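Local coordinates for SAM dependent methyltransferase (Agrobacterium tumefaciens, PDB 2IGT), which binds S-adenosylmethionine and probably transfers its methyl group to an acceptor substrate, at residues Pro154-Asn159 / Gly175-His180. Sequence-based numbering, arbitrary orientation.
Sequences PLKVLN and GAEVTH
Val-157 and Val-178 pair near the start of two parallel strands, 156-160 and 177-181, the two strands of a beta-alpha-beta unit, joined by helix 166-173, in a Rossmann-like methyltransferase sheet. The backbone ladder zigzags: Glu-177 N gives a somewhat bent bond to Leu-155 O (2.9 Å), Glu-177 O takes Val-157 N, Val-157 O takes Thr-179 N, and Thr-179 O takes Asn-159 N. Three of these four carbonyls also receive a CA-H contact, from Lys-156 CA to Glu-177 O (3.4 Å), from Val-178 CA to Val-157 O and from Leu-158 CA to Thr-179 O. The crossover helix 166-173 packs on the face bearing Val-157, Val-178, Asn-159 and His-180. Gly-175, with positive phi, closes that helix in a Schellman motif, and Ala-176 leads into the second strand. Ala-176 CB meets Val-157 CG2 (3.7 Å), the branch that lies anti to the carbonyl carbon. Further along, Asn-159 and His-180 run side by side, amide and ring 83° apart, with ND2 4.0 Å from CD2; ND2 is hydrogen-bonded to Ser-168 OG, tying the strand to the crossover helix. The His-180 side chain lies about 7 Å from the bound S-adenosylmethionine. On the other face Leu-158, its CG anti to the backbone N (chi1 177°), brings CD1 to 3.8 Å from Thr-179 CG2, and Phe-215 of helix 212-222 touches both side chains. Thr-179 OG1 is hydrogen-bonded to Arg-206 NH2 on the adjacent strand 205-208.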
loop_
_atom_site.group_PDB
_atom_site.type_symbol
_atom_site.label_atom_id
_atom_site.label_comp_id
_atom_site.label_asym_id
_atom_site.label_seq_id
_atom_site.Cartn_x
_atom_site.Cartn_y
_atom_site.Cartn_z
ATOM N N PRO A 154 -3.940 28.136 -33.117
ATOM C CA PRO A 154 -4.104 27.518 -31.787
ATOM C C PRO A 154 -2.964 26.542 -31.521
ATOM O O PRO A 154 -2.754 25.615 -32.307
ATOM C CB PRO A 154 -5.418 26.726 -31.918
ATOM C CG PRO A 154 -6.085 27.255 -33.129
ATOM C CD PRO A 154 -5.001 27.715 -34.056
ATOM N N LEU A 155 -2.225 26.750 -30.447
ATOM C CA LEU A 155 -1.090 25.886 -30.135
ATOM C C LEU A 155 -1.498 24.579 -29.474
ATOM O O LEU A 155 -2.403 24.560 -28.630
ATOM C CB LEU A 155 -0.118 26.615 -29.214
ATOM C CG LEU A 155 0.508 27.877 -29.816
ATOM C CD1 LEU A 155 1.657 28.305 -28.895
ATOM C CD2 LEU A 155 0.987 27.604 -31.266
ATOM N N LYS A 156 -0.808 23.499 -29.837
ATOM C CA LYS A 156 -0.919 22.230 -29.110
ATOM C C LYS A 156 0.073 22.250 -27.954
ATOM O O LYS A 156 1.285 22.352 -28.190
ATOM C CB LYS A 156 -0.608 21.061 -30.033
ATOM C CG LYS A 156 -1.632 20.852 -31.138
ATOM C CD LYS A 156 -1.202 19.713 -32.095
ATOM C CE LYS A 156 -0.173 20.196 -33.132
ATOM N NZ LYS A 156 0.298 19.056 -34.004
ATOM N N VAL A 157 -0.443 22.168 -26.727
ATOM C CA VAL A 157 0.375 22.249 -25.502
ATOM C C VAL A 157 0.297 20.923 -24.759
ATOM O O VAL A 157 -0.791 20.415 -24.478
ATOM C CB VAL A 157 -0.083 23.419 -24.576
ATOM C CG1 VAL A 157 0.655 23.401 -23.216
ATOM C CG2 VAL A 157 0.083 24.766 -25.321
ATOM N N LEU A 158 1.455 20.368 -24.447
ATOM C CA LEU A 158 1.524 19.158 -23.637
ATOM C C LEU A 158 2.071 19.524 -22.270
ATOM O O LEU A 158 3.078 20.224 -22.163
ATOM C CB LEU A 158 2.443 18.106 -24.314
ATOM C CG LEU A 158 2.730 16.770 -23.600
ATOM C CD1 LEU A 158 1.436 15.925 -23.471
ATOM C CD2 LEU A 158 3.789 16.022 -24.401
ATOM N N ASN A 159 1.423 19.027 -21.228
ATOM C CA ASN A 159 1.809 19.320 -19.854
ATOM C C ASN A 159 2.009 17.998 -19.113
ATOM O O ASN A 159 1.026 17.325 -18.755
ATOM C CB ASN A 159 0.713 20.185 -19.185
ATOM C CG ASN A 159 1.106 20.657 -17.785
ATOM O OD1 ASN A 159 2.283 20.596 -17.402
ATOM N ND2 ASN A 159 0.117 21.119 -17.011
ATOM N N GLY A 175 -6.549 29.702 -25.365
ATOM C CA GLY A 175 -6.935 29.163 -26.661
ATOM C C GLY A 175 -6.166 27.944 -27.142
ATOM O O GLY A 175 -6.333 27.522 -28.284
ATOM N N ALA A 176 -5.348 27.345 -26.281
ATOM C CA ALA A 176 -4.579 26.165 -26.684
ATOM C C ALA A 176 -5.394 24.872 -26.635
ATOM O O ALA A 176 -6.342 24.743 -25.862
ATOM C CB ALA A 176 -3.335 26.007 -25.799
ATOM N N GLU A 177 -4.985 23.911 -27.458
ATOM C CA GLU A 177 -5.437 22.525 -27.339
ATOM C C GLU A 177 -4.450 21.815 -26.406
ATOM O O GLU A 177 -3.272 21.647 -26.742
ATOM C CB GLU A 177 -5.502 21.901 -28.729
ATOM C CG GLU A 177 -6.251 22.839 -29.699
ATOM C CD GLU A 177 -6.392 22.317 -31.130
ATOM O OE1 GLU A 177 -5.789 21.269 -31.465
ATOM O OE2 GLU A 177 -7.117 22.979 -31.919
ATOM N N VAL A 178 -4.938 21.435 -25.220
ATOM C CA VAL A 178 -4.081 20.988 -24.112
ATOM C C VAL A 178 -4.215 19.479 -23.914
ATOM O O VAL A 178 -5.329 18.928 -23.955
ATOM C CB VAL A 178 -4.444 21.714 -22.790
ATOM C CG1 VAL A 178 -3.455 21.306 -21.629
ATOM C CG2 VAL A 178 -4.399 23.223 -23.009
ATOM N N THR A 179 -3.073 18.816 -23.764
ATOM C CA THR A 179 -3.031 17.436 -23.291
ATOM C C THR A 179 -2.315 17.438 -21.930
ATOM O O THR A 179 -1.149 17.883 -21.808
ATOM C CB THR A 179 -2.337 16.521 -24.319
ATOM O OG1 THR A 179 -3.086 16.554 -25.542
ATOM C CG2 THR A 179 -2.234 15.052 -23.790
ATOM N N HIS A 180 -3.037 16.994 -20.905
ATOM C CA HIS A 180 -2.532 17.006 -19.515
ATOM C C HIS A 180 -2.277 15.555 -19.067
ATOM O O HIS A 180 -3.172 14.695 -19.124
ATOM C CB HIS A 180 -3.565 17.729 -18.630
ATOM C CG HIS A 180 -3.266 17.715 -17.154
ATOM N ND1 HIS A 180 -3.282 16.566 -16.384
ATOM C CD2 HIS A 180 -3.035 18.733 -16.296
ATOM C CE1 HIS A 180 -3.041 16.880 -15.119
ATOM N NE2 HIS A 180 -2.895 18.191 -15.041
#